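Local atomic coordinates of hemerythrin-like domain-containing protein (Streptococcus mutans, PDB entry 2QKP), a protein that is of unknown function but combines a hemerythrin-like domain with a C-terminal PAS domain, the part in this structure, which probably serves in sensing or ligand binding. Residues 76-81 and 108-113. Residues are numbered along the deposited sequence; the frame is centred on the assembly and turned at random.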
ATOM      1  N   ASP A  76      14.958  -4.642 -21.114  1.00 36.49           N
ATOM      2  CA  ASP A  76      14.279  -5.570 -22.047  1.00 36.30           C
ATOM      3  C   ASP A  76      13.211  -6.424 -21.343  1.00 35.02           C
ATOM      4  O   ASP A  76      12.120  -6.647 -21.885  1.00 34.90           O
ATOM      5  CB  ASP A  76      15.280  -6.485 -22.753  1.00 37.21           C
ATOM      6  CG  ASP A  76      16.200  -5.728 -23.698  1.00 39.51           C
ATOM      7  OD1 ASP A  76      15.759  -5.381 -24.814  1.00 42.54           O
ATOM      8  OD2 ASP A  76      17.369  -5.496 -23.327  1.00 41.77           O
ATOM      9  N   LYS A  77      13.536  -6.884 -20.139  1.00 33.58           N
ATOM     10  CA  LYS A  77      12.599  -7.650 -19.323  1.00 32.76           C
ATOM     11  C   LYS A  77      11.452  -6.767 -18.821  1.00 30.98           C
ATOM     12  O   LYS A  77      10.284  -7.173 -18.852  1.00 30.35           O
ATOM     13  CB  LYS A  77      13.315  -8.317 -18.143  1.00 32.99           C
ATOM     14  CG  LYS A  77      14.369  -9.366 -18.541  1.00 34.84           C
ATOM     15  CD  LYS A  77      15.255  -9.740 -17.358  1.00 34.96           C
ATOM     16  CE  LYS A  77      16.481 -10.548 -17.818  1.00 37.71           C
ATOM     17  NZ  LYS A  77      17.481 -10.777 -16.736  1.00 39.76           N
ATOM     18  N   VAL A  78      11.786  -5.563 -18.357  1.00 29.38           N
ATOM     19  CA  VAL A  78      10.771  -4.598 -17.920  1.00 27.70           C
ATOM     20  C   VAL A  78       9.767  -4.334 -19.059  1.00 26.60           C
ATOM     21  O   VAL A  78       8.562  -4.319 -18.835  1.00 25.22           O
ATOM     22  CB  VAL A  78      11.414  -3.279 -17.391  1.00 27.30           C
ATOM     23  CG1 VAL A  78      10.361  -2.242 -17.065  1.00 27.31           C
ATOM     24  CG2 VAL A  78      12.260  -3.551 -16.151  1.00 28.06           C
ATOM     25  N   LYS A  79      10.257  -4.159 -20.285  1.00 25.91           N
ATOM     26  CA  LYS A  79       9.365  -3.885 -21.410  1.00 25.51           C
ATOM     27  C   LYS A  79       8.366  -5.023 -21.654  1.00 24.61           C
ATOM     28  O   LYS A  79       7.192  -4.767 -21.936  1.00 24.33           O
ATOM     29  CB  LYS A  79      10.173  -3.646 -22.683  1.00 26.25           C
ATOM     30  CG  LYS A  79      10.955  -2.354 -22.684  1.00 29.48           C
ATOM     31  CD  LYS A  79      11.937  -2.345 -23.846  1.00 34.12           C
ATOM     32  CE  LYS A  79      12.369  -0.922 -24.195  1.00 37.37           C
ATOM     33  NZ  LYS A  79      13.644  -0.946 -24.993  1.00 40.48           N
ATOM     34  N   LYS A  80       8.831  -6.271 -21.558  1.00 23.18           N
ATOM     35  CA  LYS A  80       7.955  -7.422 -21.801  1.00 22.91           C
ATOM     36  C   LYS A  80       6.877  -7.506 -20.716  1.00 20.77           C
ATOM     37  O   LYS A  80       5.730  -7.856 -21.010  1.00 20.53           O
ATOM     38  CB  LYS A  80       8.726  -8.744 -21.811  1.00 24.01           C
ATOM     39  CG  LYS A  80       9.638  -8.932 -23.024  1.00 27.05           C
ATOM     40  CD  LYS A  80      10.188 -10.347 -23.087  1.00 31.84           C
ATOM     41  CE  LYS A  80      11.571 -10.454 -22.444  1.00 35.10           C
ATOM     42  NZ  LYS A  80      12.328 -11.647 -22.967  1.00 39.02           N
ATOM     43  N   VAL A  81       7.276  -7.219 -19.476  1.00 20.11           N
ATOM     44  CA  VAL A  81       6.311  -7.138 -18.365  1.00 19.11           C
ATOM     45  C   VAL A  81       5.255  -6.074 -18.669  1.00 19.28           C
ATOM     46  O   VAL A  81       4.051  -6.317 -18.525  1.00 17.96           O
ATOM     47  CB  VAL A  81       6.981  -6.834 -17.002  1.00 18.92           C
ATOM     48  CG1 VAL A  81       5.907  -6.555 -15.950  1.00 19.88           C
ATOM     49  CG2 VAL A  81       7.915  -7.985 -16.568  1.00 20.94           C
ATOM     50  N   VAL A 108       8.447  -9.129  -5.439  1.00 14.25           N
ATOM     51  CA  VAL A 108       8.237  -7.986  -6.325  1.00 14.56           C
ATOM     52  C   VAL A 108       6.949  -8.214  -7.075  1.00 14.59           C
ATOM     53  O   VAL A 108       6.700  -9.308  -7.580  1.00 13.81           O
ATOM     54  CB  VAL A 108       9.399  -7.850  -7.360  1.00 15.46           C
ATOM     55  CG1 VAL A 108       9.196  -6.642  -8.240  1.00 16.06           C
ATOM     56  CG2 VAL A 108      10.740  -7.746  -6.667  1.00 16.60           C
ATOM     57  N   THR A 109       6.120  -7.183  -7.145  1.00 14.46           N
ATOM     58  CA  THR A 109       4.936  -7.283  -7.998  1.00 14.19           C
ATOM     59  C   THR A 109       4.865  -6.105  -8.946  1.00 14.56           C
ATOM     60  O   THR A 109       5.043  -4.961  -8.534  1.00 13.10           O
ATOM     61  CB  THR A 109       3.646  -7.259  -7.163  1.00 14.66           C
ATOM     62  OG1 THR A 109       3.666  -8.321  -6.216  1.00 15.00           O
ATOM     63  CG2 THR A 109       2.410  -7.363  -8.060  1.00 15.82           C
ATOM     64  N   TYR A 110       4.599  -6.398 -10.220  1.00 13.82           N
ATOM     65  CA  TYR A 110       4.225  -5.386 -11.203  1.00 14.92           C
ATOM     66  C   TYR A 110       2.770  -5.592 -11.507  1.00 14.63           C
ATOM     67  O   TYR A 110       2.370  -6.707 -11.913  1.00 14.96           O
ATOM     68  CB  TYR A 110       4.984  -5.609 -12.509  1.00 16.19           C
ATOM     69  CG  TYR A 110       6.454  -5.358 -12.422  1.00 18.56           C
ATOM     70  CD1 TYR A 110       6.964  -4.096 -12.733  1.00 22.09           C
ATOM     71  CD2 TYR A 110       7.333  -6.373 -12.073  1.00 19.84           C
ATOM     72  CE1 TYR A 110       8.342  -3.829 -12.677  1.00 24.54           C
ATOM     73  CE2 TYR A 110       8.743  -6.118 -12.008  1.00 23.14           C
ATOM     74  CZ  TYR A 110       9.216  -4.838 -12.314  1.00 22.99           C
ATOM     75  OH  TYR A 110      10.576  -4.508 -12.304  1.00 25.74           O
ATOM     76  N   ALA A 111       1.960  -4.546 -11.322  1.00 12.91           N
ATOM     77  CA  ALA A 111       0.532  -4.660 -11.480  1.00 13.28           C
ATOM     78  C   ALA A 111      -0.022  -3.666 -12.472  1.00 13.75           C
ATOM     79  O   ALA A 111       0.426  -2.532 -12.502  1.00 13.07           O
ATOM     80  CB  ALA A 111      -0.152  -4.473 -10.102  1.00 13.64           C
ATOM     81  N   ALA A 112      -1.016  -4.077 -13.266  1.00 13.27           N
ATOM     82  CA  ALA A 112      -1.705  -3.150 -14.169  1.00 14.01           C
ATOM     83  C   ALA A 112      -2.625  -2.301 -13.323  1.00 14.06           C
ATOM     84  O   ALA A 112      -3.361  -2.841 -12.467  1.00 14.97           O
ATOM     85  CB  ALA A 112      -2.560  -3.928 -15.209  1.00 13.78           C
ATOM     86  N   VAL A 113      -2.545  -0.987 -13.503  1.00 13.14           N
ATOM     87  CA  VAL A 113      -3.501  -0.093 -12.819  1.00 13.82           C
ATOM     88  C   VAL A 113      -4.611   0.208 -13.830  1.00 14.32           C
ATOM     89  O   VAL A 113      -4.343   0.762 -14.903  1.00 15.26           O
ATOM     90  CB  VAL A 113      -2.822   1.214 -12.349  1.00 13.40           C
ATOM     91  CG1 VAL A 113      -3.812   2.118 -11.642  1.00 14.49           C
ATOM     92  CG2 VAL A 113      -1.666   0.905 -11.429  1.00 13.26           C
TER
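Val81 meets Tyr110 through one methyl group. CG1 of Val81 lies 3.7 Å from CB of Tyr110 and 3.8 Å from its ring carbon CG. CD1 and CD2 are slightly farther from the same methyl, so it rests at the root of the ring, where the ring joins CB. The approach is oblique to the ring, and the two side chains cross at about a right angle. In Val81, CG1 stands anti to the backbone N (chi1 171°). This turns that branch to the strand, while CG2 lies beside the backbone N.

One helical turn earlier, Val78 comes near the far end of the tyrosine. Its CG2 is 4.3 Å from OH of Tyr110, a looser approach. The tyrosine thus lies alongside the helix, with CB by Val81 and OH by Val78. With CG beside its own backbone N and anti to the carbonyl carbon (chi1 -68°), the ring swings along the helix and carries OH to Val78. No hydrogen bond joins the two segments. The contact is small and apolar, and all three touching residues are buried.

Val81 N donates to Lys77 O, an ordinary helix bond within this turn. Leu85, farther along helix 72-86, also packs on Tyr110. On the strand side, Met95 and Glu125 of the flanking strands touch the tyrosine, and its backbone pairs with Val93. The contact therefore joins helix 72-86 to one face of the antiparallel five-stranded sheet of the PAS fold, at strand 104-114, which runs between strands 92-99 and 120-129.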